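Local structure of ribonuclease mar1, putative (Trypanosoma cruzi, 1YZV) at residues K14-C19 / S185-K190; K20-C25 / P108-V113; I28-M33 / T76-R81; G117-V122 / C145-Q150. The protein is of unknown function but belongs to the isochorismatase superfamily, whose members are mostly hydrolases, and is tentatively named a ribonuclease. All blocks are in the same frame, centred on the assembly; numbering follows the deposited sequence.

Contact 1. Residues K14-C19 / S185-K190; sequences KHYGSC and SDPVFK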
loop_
_atom_site.group_PDB
_atom_site.type_symbol
_atom_site.label_atom_id
_atom_site.label_comp_id
_atom_site.label_asym_id
_atom_site.label_seq_id
_atom_site.Cartn_x
_atom_site.Cartn_y
_atom_site.Cartn_z
ATOM N N LYS A 14 -18.419 7.818 -11.906
ATOM C CA LYS A 14 -19.008 8.833 -12.773
ATOM C C LYS A 14 -20.186 9.487 -12.049
ATOM O O LYS A 14 -20.765 8.930 -11.064
ATOM C CB LYS A 14 -19.510 8.206 -14.073
ATOM C CG LYS A 14 -18.382 7.666 -14.978
ATOM C CD LYS A 14 -18.897 7.121 -16.306
ATOM C CE LYS A 14 -17.748 6.648 -17.200
ATOM N NZ LYS A 14 -18.230 5.877 -18.401
ATOM N N HIS A 15 -20.533 10.671 -12.535
ATOM C CA HIS A 15 -21.681 11.393 -12.063
ATOM C C HIS A 15 -22.919 10.528 -12.261
ATOM O O HIS A 15 -23.015 9.784 -13.265
ATOM C CB HIS A 15 -21.828 12.717 -12.832
ATOM C CG HIS A 15 -22.865 13.611 -12.260
ATOM N ND1 HIS A 15 -24.214 13.433 -12.506
ATOM C CD2 HIS A 15 -22.771 14.654 -11.405
ATOM C CE1 HIS A 15 -24.901 14.331 -11.821
ATOM N NE2 HIS A 15 -24.050 15.049 -11.105
ATOM N N TYR A 16 -23.839 10.609 -11.295
ATOM C CA TYR A 16 -24.984 9.745 -11.279
ATOM C C TYR A 16 -25.813 9.760 -12.552
ATOM O O TYR A 16 -26.495 8.754 -12.846
ATOM C CB TYR A 16 -25.893 10.000 -10.074
ATOM C CG TYR A 16 -26.575 11.349 -10.033
ATOM C CD1 TYR A 16 -27.741 11.590 -10.760
ATOM C CD2 TYR A 16 -26.086 12.366 -9.222
ATOM C CE1 TYR A 16 -28.373 12.846 -10.748
ATOM C CE2 TYR A 16 -26.730 13.608 -9.155
ATOM C CZ TYR A 16 -27.917 13.828 -9.892
ATOM O OH TYR A 16 -28.514 15.084 -9.864
ATOM N N GLY A 17 -25.811 10.870 -13.291
ATOM C CA GLY A 17 -26.546 10.883 -14.559
ATOM C C GLY A 17 -25.849 10.229 -15.744
ATOM O O GLY A 17 -26.424 10.055 -16.802
ATOM N N SER A 18 -24.565 9.967 -15.611
ATOM C CA SER A 18 -23.769 9.405 -16.675
ATOM C C SER A 18 -24.107 7.918 -16.961
ATOM O O SER A 18 -23.904 7.394 -18.039
ATOM C CB SER A 18 -22.297 9.558 -16.253
ATOM O OG SER A 18 -21.430 9.502 -17.344
ATOM N N CYS A 19 -24.452 7.202 -15.915
ATOM C CA CYS A 19 -24.703 5.783 -15.984
ATOM C C CYS A 19 -25.521 5.469 -14.759
ATOM O O CYS A 19 -25.683 6.327 -13.880
ATOM C CB CYS A 19 -23.395 5.009 -15.994
ATOM S SG CYS A 19 -22.325 5.222 -14.503
ATOM N N SER A 185 -23.745 22.664 -6.674
ATOM C CA SER A 185 -24.888 23.216 -7.379
ATOM C C SER A 185 -25.710 22.153 -8.091
ATOM O O SER A 185 -26.734 22.466 -8.686
ATOM C CB SER A 185 -24.460 24.305 -8.359
ATOM O OG SER A 185 -23.920 23.747 -9.535
ATOM N N ASP A 186 -25.292 20.895 -8.024
ATOM C CA ASP A 186 -26.106 19.815 -8.540
ATOM C C ASP A 186 -27.520 19.822 -7.930
ATOM O O ASP A 186 -27.688 20.067 -6.735
ATOM C CB ASP A 186 -25.445 18.459 -8.313
ATOM C CG ASP A 186 -26.216 17.331 -8.985
ATOM O OD1 ASP A 186 -27.215 16.824 -8.397
ATOM O OD2 ASP A 186 -25.799 16.909 -10.069
ATOM N N PRO A 187 -28.555 19.644 -8.776
ATOM C CA PRO A 187 -29.938 19.686 -8.238
ATOM C C PRO A 187 -30.221 18.807 -6.987
ATOM O O PRO A 187 -31.157 19.115 -6.278
ATOM C CB PRO A 187 -30.795 19.178 -9.409
ATOM C CG PRO A 187 -29.979 19.429 -10.630
ATOM C CD PRO A 187 -28.533 19.319 -10.207
ATOM N N VAL A 188 -29.563 17.655 -6.815
ATOM C CA VAL A 188 -29.834 16.814 -5.634
ATOM C C VAL A 188 -28.969 17.143 -4.423
ATOM O O VAL A 188 -29.173 16.553 -3.360
ATOM C CB VAL A 188 -29.766 15.254 -5.907
ATOM C CG1 VAL A 188 -30.661 14.858 -7.028
ATOM C CG2 VAL A 188 -28.393 14.788 -6.232
ATOM N N PHE A 189 -27.969 18.020 -4.561
ATOM C CA PHE A 189 -27.091 18.282 -3.427
ATOM C C PHE A 189 -27.831 18.674 -2.139
ATOM O O PHE A 189 -27.541 18.157 -1.028
ATOM C CB PHE A 189 -26.043 19.344 -3.752
ATOM C CG PHE A 189 -25.067 19.539 -2.658
ATOM C CD1 PHE A 189 -24.021 18.654 -2.481
ATOM C CD2 PHE A 189 -25.161 20.638 -1.810
ATOM C CE1 PHE A 189 -23.112 18.830 -1.426
ATOM C CE2 PHE A 189 -24.290 20.788 -0.781
ATOM C CZ PHE A 189 -23.235 19.900 -0.615
ATOM N N LYS A 190 -28.738 19.623 -2.263
ATOM C CA LYS A 190 -29.493 20.083 -1.092
ATOM C C LYS A 190 -30.256 18.961 -0.432
ATOM O O LYS A 190 -30.328 18.877 0.804
ATOM C CB LYS A 190 -30.458 21.204 -1.491
ATOM C CG LYS A 190 -31.266 21.761 -0.348
ATOM C CD LYS A 190 -30.466 22.816 0.435
ATOM C CE LYS A 190 -31.292 23.452 1.576
ATOM N NZ LYS A 190 -30.501 24.587 2.142
#
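A histidine–carboxylate hydrogen bond between His15 and Asp186 joins the loop before strand 20-26 to the turn that opens helix 189-197, and Tyr16 shares the same carboxylate. His15 and Asp186 meet tip to tip: NE2 of His15 lies 2.8 Å from OD2 of Asp186, in a bond bent to 138° at the hydrogen. The oxygen falls close to the imidazole plane, whereas seen from Asp186 the nitrogen stands above the carboxylate plane, 39° out of it. Behind it, the backbone N of Gly17 donates almost straight to His15 ND1 (3.1 Å). With ND1 accepting and NE2 donating, the ring is consistent with a neutral imidazole whose rotation is fixed from both ends.

The other carboxylate oxygen serves two donors, and here the helix-capping role of Asp186 enters. OH of Tyr16 approaches OD1 of Asp186 at 2.6 Å on its syn lone pair, with ring and carboxylate planes 76° apart. The backbone N of Val188 reaches the anti side of that oxygen, 3.0 Å from Asp186 OD1, as a capping bond ahead of the helix. CG2 of Val188 packs 3.6 Å from Tyr16 CE2, and both side chains also touch Leu56 and Leu181. On the helix, Phe189 packs on Phe94 of the second subunit.

Contact 2. Residues K20-C25 / P108-V113; sequences KTAFFC and PEVEQV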
loop_
_atom_site.group_PDB
_atom_site.type_symbol
_atom_site.label_atom_id
_atom_site.label_comp_id
_atom_site.label_asym_id
_atom_site.label_seq_id
_atom_site.Cartn_x
_atom_site.Cartn_y
_atom_site.Cartn_z
ATOM N N LYS A 20 -26.081 4.279 -14.705
ATOM C CA LYS A 20 -26.757 3.828 -13.515
ATOM C C LYS A 20 -25.785 3.164 -12.510
ATOM O O LYS A 20 -24.715 2.682 -12.904
ATOM C CB LYS A 20 -27.844 2.891 -13.932
ATOM C CG LYS A 20 -28.817 2.545 -12.873
ATOM C CD LYS A 20 -30.177 2.263 -13.548
ATOM C CE LYS A 20 -31.109 1.562 -12.576
ATOM N NZ LYS A 20 -32.462 1.310 -13.187
ATOM N N THR A 21 -26.071 3.389 -11.214
ATOM C CA THR A 21 -25.248 2.890 -10.110
ATOM C C THR A 21 -26.045 1.891 -9.277
ATOM O O THR A 21 -27.212 2.151 -8.984
ATOM C CB THR A 21 -24.842 4.073 -9.158
ATOM O OG1 THR A 21 -24.196 5.069 -9.939
ATOM C CG2 THR A 21 -23.896 3.636 -8.069
ATOM N N ALA A 22 -25.448 0.736 -8.962
ATOM C CA ALA A 22 -26.093 -0.266 -8.075
ATOM C C ALA A 22 -25.426 -0.189 -6.718
ATOM O O ALA A 22 -24.198 -0.122 -6.607
ATOM C CB ALA A 22 -25.955 -1.679 -8.637
ATOM N N PHE A 23 -26.254 -0.150 -5.689
ATOM C CA PHE A 23 -25.806 -0.212 -4.332
ATOM C C PHE A 23 -25.989 -1.661 -3.871
ATOM O O PHE A 23 -27.114 -2.162 -3.754
ATOM C CB PHE A 23 -26.595 0.789 -3.474
ATOM C CG PHE A 23 -26.270 2.222 -3.777
ATOM C CD1 PHE A 23 -25.207 2.864 -3.143
ATOM C CD2 PHE A 23 -27.021 2.930 -4.694
ATOM C CE1 PHE A 23 -24.862 4.138 -3.489
ATOM C CE2 PHE A 23 -26.602 4.183 -5.119
ATOM C CZ PHE A 23 -25.571 4.808 -4.483
ATOM N N PHE A 24 -24.863 -2.330 -3.645
ATOM C CA PHE A 24 -24.838 -3.724 -3.174
ATOM C C PHE A 24 -24.580 -3.802 -1.676
ATOM O O PHE A 24 -23.451 -3.629 -1.220
ATOM C CB PHE A 24 -23.756 -4.516 -3.871
ATOM C CG PHE A 24 -24.141 -5.063 -5.232
ATOM C CD1 PHE A 24 -25.095 -4.459 -6.022
ATOM C CD2 PHE A 24 -23.527 -6.213 -5.716
ATOM C CE1 PHE A 24 -25.475 -5.023 -7.225
ATOM C CE2 PHE A 24 -23.880 -6.768 -6.923
ATOM C CZ PHE A 24 -24.842 -6.155 -7.698
ATOM N N CYS A 25 -25.646 -4.132 -0.952
ATOM C CA CYS A 25 -25.665 -4.288 0.493
ATOM C C CYS A 25 -25.529 -5.789 0.840
ATOM O O CYS A 25 -26.464 -6.567 0.722
ATOM C CB CYS A 25 -26.987 -3.737 1.010
ATOM S SG CYS A 25 -27.239 -3.823 2.791
ATOM N N PRO A 108 -25.699 -2.905 -19.813
ATOM C CA PRO A 108 -24.632 -1.948 -20.129
ATOM C C PRO A 108 -24.749 -0.576 -19.411
ATOM O O PRO A 108 -23.739 -0.005 -19.061
ATOM C CB PRO A 108 -24.748 -1.802 -21.660
ATOM C CG PRO A 108 -26.117 -2.077 -21.955
ATOM C CD PRO A 108 -26.463 -3.245 -21.025
ATOM N N GLU A 109 -25.957 -0.147 -19.080
ATOM C CA GLU A 109 -26.164 1.101 -18.320
ATOM C C GLU A 109 -25.694 1.045 -16.841
ATOM O O GLU A 109 -25.446 2.087 -16.248
ATOM C CB GLU A 109 -27.636 1.481 -18.345
ATOM C CG GLU A 109 -28.545 0.351 -17.889
ATOM C CD GLU A 109 -30.029 0.686 -17.903
ATOM O OE1 GLU A 109 -30.404 1.799 -18.376
ATOM O OE2 GLU A 109 -30.816 -0.145 -17.372
ATOM N N VAL A 110 -25.728 -0.139 -16.226
ATOM C CA VAL A 110 -25.273 -0.300 -14.841
ATOM C C VAL A 110 -23.763 -0.510 -14.847
ATOM O O VAL A 110 -23.269 -1.627 -14.958
ATOM C CB VAL A 110 -25.961 -1.466 -14.105
ATOM C CG1 VAL A 110 -25.538 -1.459 -12.636
ATOM C CG2 VAL A 110 -27.468 -1.358 -14.219
ATOM N N GLU A 111 -23.043 0.593 -14.853
ATOM C CA GLU A 111 -21.610 0.574 -15.066
ATOM C C GLU A 111 -20.801 0.468 -13.789
ATOM O O GLU A 111 -19.635 0.082 -13.848
ATOM C CB GLU A 111 -21.153 1.841 -15.784
ATOM C CG GLU A 111 -21.520 1.903 -17.250
ATOM C CD GLU A 111 -21.059 3.218 -17.923
ATOM O OE1 GLU A 111 -20.065 3.835 -17.449
ATOM O OE2 GLU A 111 -21.696 3.607 -18.927
ATOM N N GLN A 112 -21.396 0.852 -12.661
ATOM C CA GLN A 112 -20.673 0.991 -11.403
ATOM C C GLN A 112 -21.501 0.559 -10.205
ATOM O O GLN A 112 -22.711 0.700 -10.187
ATOM C CB GLN A 112 -20.133 2.405 -11.247
ATOM C CG GLN A 112 -21.225 3.477 -11.128
ATOM C CD GLN A 112 -20.729 4.877 -11.419
ATOM O OE1 GLN A 112 -19.660 5.087 -12.039
ATOM N NE2 GLN A 112 -21.504 5.876 -10.938
ATOM N N VAL A 113 -20.819 -0.107 -9.272
ATOM C CA VAL A 113 -21.438 -0.706 -8.091
ATOM C C VAL A 113 -20.700 -0.166 -6.896
ATOM O O VAL A 113 -19.448 -0.096 -6.907
ATOM C CB VAL A 113 -21.321 -2.248 -8.167
ATOM C CG1 VAL A 113 -21.660 -2.899 -6.812
ATOM C CG2 VAL A 113 -22.221 -2.827 -9.390
HETATM O O HOH W 1 -31.591 -0.456 -15.016
#
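Gln112 CG stands between its own backbone N and carbonyl carbon (chi1 65°), while Thr21 OG1 lies anti to the carbonyl carbon (chi1 -55°), and the two side chains meet on one face of the parallel sheet. NE2 of Gln112 donates to OG1 of Thr21 at 3.0 Å, and the hydroxyl oxygen lies close to the amide plane. The other end of that amide, OE1, probably accepts from the backbone N of Lys14.

Strands 20-26 and 110-118 are the two central, adjacent strands of a six-stranded parallel sheet, and their pairing begins with a beta bulge: Lys20 is bridged to Val110 but Thr21 to Gln112, a shift of one residue. On entering the bulge, Lys20 N donates to Glu109 O (2.8 Å), while Glu111 N gives only a weak bond to Lys20 O. Regular pairing then resumes with Ala22 N bonded to Gln112 O at 3.0 Å.

On the face of Ala22, Val110 and Val113, apolar groups meet. CB of Ala22 touches CG1 of Val110 and CG2 of Val113, and the other methyl of Val113, CG1, sits 3.9 Å from the centroid of the Phe24 ring, a CH-pi contact over its face.

At the solvent end a water joins Lys20 NZ, 2.7 Å away, to Glu109 OE2, and NZ also donates to Thr58 O. The water takes the place of a direct salt bridge, though the opposite charges of Lys20 NZ and Glu109 OE2 probably still attract over 4.7 Å. For the buried Gln112 amide, Lys14 N can only donate, which identifies OE1 and leaves NE2 to donate to Thr21 OG1.

Contact 3. Residues I28-M33 / T76-R81; sequences IQEKFM and TSADIR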
loop_
_atom_site.group_PDB
_atom_site.type_symbol
_atom_site.label_atom_id
_atom_site.label_comp_id
_atom_site.label_asym_id
_atom_site.label_seq_id
_atom_site.Cartn_x
_atom_site.Cartn_y
_atom_site.Cartn_z
ATOM N N ILE A 28 -25.845 -7.892 5.701
ATOM C CA ILE A 28 -25.784 -7.207 6.984
ATOM C C ILE A 28 -26.946 -7.718 7.822
ATOM O O ILE A 28 -27.977 -7.060 7.939
ATOM C CB ILE A 28 -25.826 -5.678 6.843
ATOM C CG1 ILE A 28 -24.652 -5.231 5.934
ATOM C CG2 ILE A 28 -25.720 -5.008 8.221
ATOM C CD1 ILE A 28 -24.532 -3.748 5.744
ATOM N N GLN A 29 -26.751 -8.914 8.359
ATOM C CA GLN A 29 -27.823 -9.690 8.976
ATOM C C GLN A 29 -27.680 -9.807 10.490
ATOM O O GLN A 29 -26.584 -9.651 11.047
ATOM C CB GLN A 29 -27.856 -11.101 8.353
ATOM C CG GLN A 29 -28.187 -11.086 6.879
ATOM C CD GLN A 29 -27.734 -12.372 6.184
ATOM O OE1 GLN A 29 -26.830 -12.347 5.343
ATOM N NE2 GLN A 29 -28.388 -13.495 6.512
ATOM N N GLU A 30 -28.796 -10.167 11.133
ATOM C CA GLU A 30 -28.910 -10.169 12.583
ATOM C C GLU A 30 -27.816 -10.959 13.272
ATOM O O GLU A 30 -27.230 -10.475 14.231
ATOM C CB GLU A 30 -30.326 -10.639 13.058
ATOM C CG GLU A 30 -31.505 -9.663 12.713
ATOM C CD GLU A 30 -31.482 -8.282 13.448
ATOM O OE1 GLU A 30 -30.529 -7.982 14.208
ATOM O OE2 GLU A 30 -32.393 -7.448 13.207
ATOM N N LYS A 31 -27.467 -12.139 12.782
ATOM C CA LYS A 31 -26.521 -12.951 13.559
ATOM C C LYS A 31 -25.070 -12.454 13.512
ATOM O O LYS A 31 -24.286 -12.770 14.389
ATOM C CB LYS A 31 -26.611 -14.437 13.201
ATOM C CG LYS A 31 -27.922 -15.106 13.747
ATOM C CD LYS A 31 -28.197 -14.763 15.238
ATOM C CE LYS A 31 -29.084 -15.797 15.942
ATOM N NZ LYS A 31 -28.538 -16.162 17.318
ATOM N N PHE A 32 -24.759 -11.608 12.542
ATOM C CA PHE A 32 -23.446 -10.982 12.437
ATOM C C PHE A 32 -23.299 -9.736 13.340
ATOM O O PHE A 32 -22.176 -9.229 13.513
ATOM C CB PHE A 32 -23.213 -10.491 10.999
ATOM C CG PHE A 32 -23.134 -11.573 9.970
ATOM C CD1 PHE A 32 -21.942 -12.279 9.772
ATOM C CD2 PHE A 32 -24.180 -11.751 9.064
ATOM C CE1 PHE A 32 -21.820 -13.199 8.718
ATOM C CE2 PHE A 32 -24.086 -12.678 8.009
ATOM C CZ PHE A 32 -22.910 -13.406 7.842
ATOM N N MET A 33 -24.423 -9.153 13.751
ATOM C CA MET A 33 -24.397 -7.838 14.407
ATOM C C MET A 33 -23.556 -7.856 15.673
ATOM O O MET A 33 -22.822 -6.903 15.930
ATOM C CB MET A 33 -25.806 -7.346 14.719
ATOM C CG MET A 33 -26.668 -7.037 13.487
ATOM S SD MET A 33 -25.918 -5.766 12.387
ATOM C CE MET A 33 -26.048 -4.352 13.462
ATOM N N THR A 76 -31.756 -9.343 7.156
ATOM C CA THR A 76 -31.081 -8.054 7.193
ATOM C C THR A 76 -31.473 -7.313 8.484
ATOM O O THR A 76 -32.636 -7.374 8.927
ATOM C CB THR A 76 -31.440 -7.243 5.914
ATOM O OG1 THR A 76 -30.929 -7.940 4.768
ATOM C CG2 THR A 76 -30.858 -5.807 5.931
ATOM N N SER A 77 -30.498 -6.660 9.115
ATOM C CA SER A 77 -30.727 -5.994 10.373
ATOM C C SER A 77 -31.921 -5.064 10.341
ATOM O O SER A 77 -32.038 -4.238 9.449
ATOM C CB SER A 77 -29.472 -5.203 10.835
ATOM O OG SER A 77 -29.853 -4.168 11.733
ATOM N N ALA A 78 -32.761 -5.140 11.370
ATOM C CA ALA A 78 -33.933 -4.261 11.478
ATOM C C ALA A 78 -33.576 -2.795 11.662
ATOM O O ALA A 78 -34.437 -1.936 11.486
ATOM C CB ALA A 78 -34.816 -4.710 12.637
ATOM N N ASP A 79 -32.321 -2.488 11.994
ATOM C CA ASP A 79 -31.888 -1.102 12.115
ATOM C C ASP A 79 -31.673 -0.473 10.729
ATOM O O ASP A 79 -31.509 0.722 10.633
ATOM C CB ASP A 79 -30.577 -1.008 12.894
ATOM C CG ASP A 79 -30.723 -1.389 14.333
ATOM O OD1 ASP A 79 -31.832 -1.230 14.867
ATOM O OD2 ASP A 79 -29.720 -1.886 14.895
ATOM N N ILE A 80 -31.645 -1.274 9.671
ATOM C CA ILE A 80 -31.561 -0.737 8.325
ATOM C C ILE A 80 -32.955 -0.436 7.816
ATOM O O ILE A 80 -33.810 -1.305 7.837
ATOM C CB ILE A 80 -30.823 -1.722 7.357
ATOM C CG1 ILE A 80 -29.383 -1.906 7.814
ATOM C CG2 ILE A 80 -30.871 -1.211 5.904
ATOM C CD1 ILE A 80 -28.571 -2.971 7.007
ATOM N N ARG A 81 -33.158 0.769 7.299
ATOM C CA ARG A 81 -34.426 1.152 6.701
ATOM C C ARG A 81 -34.316 1.005 5.208
ATOM O O ARG A 81 -33.757 1.878 4.544
ATOM C CB ARG A 81 -34.777 2.608 7.060
ATOM C CG ARG A 81 -34.972 2.823 8.567
ATOM C CD ARG A 81 -35.194 4.313 8.892
ATOM N NE ARG A 81 -35.244 4.557 10.340
ATOM C CZ ARG A 81 -36.339 4.413 11.111
ATOM N NH1 ARG A 81 -37.512 4.028 10.587
ATOM N NH2 ARG A 81 -36.265 4.651 12.427
HETATM O O HOH W 2 -28.275 -7.621 3.929
HETATM O O HOH W 3 -29.819 -5.454 14.233
HETATM O O HOH W 4 -34.090 -8.510 11.246
#
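The backbone N of Ser77 donates to Ile28 O at 2.8 Å, beside the single backbone bridge of Gln29 with Thr76, and so ties the segment leading into short helix 30-33 to the loop before strand 87-91, where Ser77 to Ile80 form a type I beta turn. Nearby, OE2 of Glu30 accepts from the backbone N of Ala78 at 3.0 Å. The donor stands above the carboxylate plane, 43° out of it. A bend at chi2 (-67°) turns CD of Glu30 out of line, and OE2 reaches Ala78 N. Met33 SD adds a contact with Ser77 CB, 3.9 Å away, and CD1 of Ile80 meets CG2 of Ile28 at 3.7 Å, the two isoleucine side chains crossing at about a right angle.

Waters form the next shell. One donates to both Glu30 OE2 and Thr76 O, and a second links Glu30 OE1 to Ser77 OG, so OE1 reaches the loop through water and OE2 both directly and through water. A third accepts from Ile28 N and donates to Thr76 OG1, a hydroxyl also bonded to Glu67.

Farther out, Val43 of helix 39-56 touches Met33 and Ser77, while Asn47 bonds the backbone at Asp79 and Arg81. Gln29 OE1 accepts from Gln68 N, and its NE2 donates to Gly74 O. Within the turn itself, Ser77 OG accepts from Asp79 N at 3.0 Å, completing an ST turn.

Contact 4. Residues G117-V122 / C145-Q150; sequences GFETHV and CGSQSQ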
loop_
_atom_site.group_PDB
_atom_site.type_symbol
_atom_site.label_atom_id
_atom_site.label_comp_id
_atom_site.label_asym_id
_atom_site.label_seq_id
_atom_site.Cartn_x
_atom_site.Cartn_y
_atom_site.Cartn_z
ATOM N N GLY A 117 -20.554 -4.243 3.306
ATOM C CA GLY A 117 -21.255 -5.166 4.185
ATOM C C GLY A 117 -20.352 -6.205 4.812
ATOM O O GLY A 117 -19.190 -5.892 5.202
ATOM N N PHE A 118 -20.947 -7.370 5.066
ATOM C CA PHE A 118 -20.284 -8.464 5.756
ATOM C C PHE A 118 -20.109 -9.680 4.816
ATOM O O PHE A 118 -20.940 -9.921 3.955
ATOM C CB PHE A 118 -21.091 -8.975 6.924
ATOM C CG PHE A 118 -21.537 -7.922 7.930
ATOM C CD1 PHE A 118 -20.760 -6.848 8.251
ATOM C CD2 PHE A 118 -22.640 -8.220 8.743
ATOM C CE1 PHE A 118 -21.187 -5.953 9.249
ATOM C CE2 PHE A 118 -23.072 -7.333 9.725
ATOM C CZ PHE A 118 -22.368 -6.180 9.941
ATOM N N GLU A 119 -19.036 -10.454 4.983
ATOM C CA GLU A 119 -17.838 -10.086 5.711
ATOM C C GLU A 119 -16.843 -9.629 4.637
ATOM O O GLU A 119 -16.885 -10.120 3.501
ATOM C CB GLU A 119 -17.262 -11.288 6.481
ATOM C CG GLU A 119 -18.087 -11.691 7.683
ATOM C CD GLU A 119 -17.368 -12.668 8.626
ATOM O OE1 GLU A 119 -16.323 -12.342 9.220
ATOM O OE2 GLU A 119 -17.890 -13.763 8.797
ATOM N N THR A 120 -15.969 -8.703 5.007
ATOM C CA THR A 120 -15.010 -8.065 4.075
ATOM C C THR A 120 -14.187 -9.078 3.266
ATOM O O THR A 120 -14.053 -8.944 2.065
ATOM C CB THR A 120 -14.081 -7.099 4.830
ATOM O OG1 THR A 120 -14.863 -6.263 5.702
ATOM C CG2 THR A 120 -13.295 -6.197 3.858
ATOM N N HIS A 121 -13.706 -10.134 3.932
ATOM C CA HIS A 121 -12.795 -11.098 3.353
ATOM C C HIS A 121 -13.481 -12.276 2.710
ATOM O O HIS A 121 -12.824 -13.195 2.196
ATOM C CB HIS A 121 -11.796 -11.587 4.407
ATOM C CG HIS A 121 -12.421 -12.333 5.541
ATOM N ND1 HIS A 121 -13.366 -11.766 6.365
ATOM C CD2 HIS A 121 -12.263 -13.618 5.967
ATOM C CE1 HIS A 121 -13.815 -12.687 7.202
ATOM N NE2 HIS A 121 -13.106 -13.792 7.037
ATOM N N VAL A 122 -14.806 -12.295 2.771
ATOM C CA VAL A 122 -15.576 -13.398 2.163
ATOM C C VAL A 122 -16.560 -12.919 1.103
ATOM O O VAL A 122 -16.198 -12.707 -0.056
ATOM C CB VAL A 122 -16.246 -14.297 3.234
ATOM C CG1 VAL A 122 -16.991 -15.497 2.592
ATOM C CG2 VAL A 122 -15.167 -14.839 4.184
ATOM N N CYS A 145 -17.936 -1.767 5.783
ATOM C CA CYS A 145 -17.445 -3.159 5.733
ATOM C C CYS A 145 -16.889 -3.626 7.059
ATOM O O CYS A 145 -16.323 -2.842 7.826
ATOM C CB CYS A 145 -16.359 -3.335 4.641
ATOM S SG CYS A 145 -16.928 -3.114 2.994
ATOM N N GLY A 146 -17.036 -4.927 7.317
ATOM C CA GLY A 146 -16.516 -5.507 8.517
ATOM C C GLY A 146 -16.374 -6.997 8.433
ATOM O O GLY A 146 -17.085 -7.653 7.615
ATOM N N SER A 147 -15.523 -7.531 9.319
ATOM C CA SER A 147 -15.341 -8.980 9.466
ATOM C C SER A 147 -15.389 -9.330 10.941
ATOM O O SER A 147 -15.310 -8.442 11.804
ATOM C CB SER A 147 -13.992 -9.471 8.886
ATOM O OG SER A 147 -13.862 -9.191 7.512
ATOM N N GLN A 148 -15.466 -10.625 11.248
ATOM C CA GLN A 148 -15.451 -11.018 12.667
ATOM C C GLN A 148 -14.072 -10.775 13.302
ATOM O O GLN A 148 -13.963 -10.519 14.508
ATOM C CB GLN A 148 -15.928 -12.466 12.839
ATOM C CG GLN A 148 -17.426 -12.623 12.516
ATOM C CD GLN A 148 -17.949 -14.024 12.712
ATOM O OE1 GLN A 148 -18.245 -14.722 11.740
ATOM N NE2 GLN A 148 -17.785 -14.524 13.913
ATOM N N SER A 149 -13.013 -10.717 12.499
ATOM C CA SER A 149 -11.736 -10.341 13.034
ATOM C C SER A 149 -11.160 -9.181 12.255
ATOM O O SER A 149 -11.292 -9.115 11.034
ATOM C CB SER A 149 -10.774 -11.530 12.984
ATOM O OG SER A 149 -9.714 -11.253 12.068
ATOM N N GLN A 150 -10.481 -8.275 12.948
ATOM C CA GLN A 150 -9.896 -7.107 12.299
ATOM C C GLN A 150 -8.849 -7.501 11.246
ATOM O O GLN A 150 -8.762 -6.871 10.188
ATOM C CB GLN A 150 -9.237 -6.207 13.356
ATOM C CG GLN A 150 -8.625 -4.909 12.799
ATOM C CD GLN A 150 -7.740 -4.232 13.828
ATOM O OE1 GLN A 150 -8.153 -4.051 14.974
ATOM N NE2 GLN A 150 -6.467 -4.043 13.485
#
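His121 and Ser147 meet where a beta-alpha-beta unit turns over: strand 110-118 passes into helix 120-133, and strand 137-146 ends alongside. Ser147 OG lies at the edge of the imidazole, near its plane, 2.9 Å from His121 ND1 in a hydrogen bond that either partner could donate. With His121 CG between its backbone N and carbonyl carbon (chi1 64°), the ring comes near enough to segment 145-150 for this bond, and the other ring nitrogen, NE2, is bonded to Glu174 of the third subunit.

Glu119, the N-cap residue, follows a cis peptide bond, a feature also found beside the active site in isochorismatase relatives. Its side chain crosses that of Gln148 at a slant, and OE1 of Glu119 takes the backbone N of Gln148 at 2.8 Å, from above the carboxylate plane. The same OE1 lies in the plane of the His121 ring, at its edge.

Two backbone bonds tie the end of strand 137-146 to Gly117 and to the first turn of helix 120-133: Gly146 N to Gly117 O at 3.2 Å, and Thr120 N to Gly146 O at 3.0 Å. For the second, the donor stands well above the carbonyl plane, 56° out of it. Thr120 OG1, hydrogen-bonded to His153, also rests 3.5 Å from Cys145 CB.

Contacts 1 and 2 share one end of the fold, their centres 15 Å apart, and are joined by a salt bridge from Lys14 NZ to Glu111 OE1 (2.9 Å). Contacts 3 and 4 lie on the other side of the chain's centre, at the opposite end of the same strands: strand 110-118 serves contact 2 early and contact 4 late. Contacts 3 and 4 touch, Phe32 CB lying 3.3 Å from Phe118 CD2. Contact 1 is remote from both, its nearest atoms about 17 Å from contact 3 and about 19 Å from contact 4. A sulfate ion, probably from crystallisation, lies about 6 Å from the Gln148 side chain of contact 4.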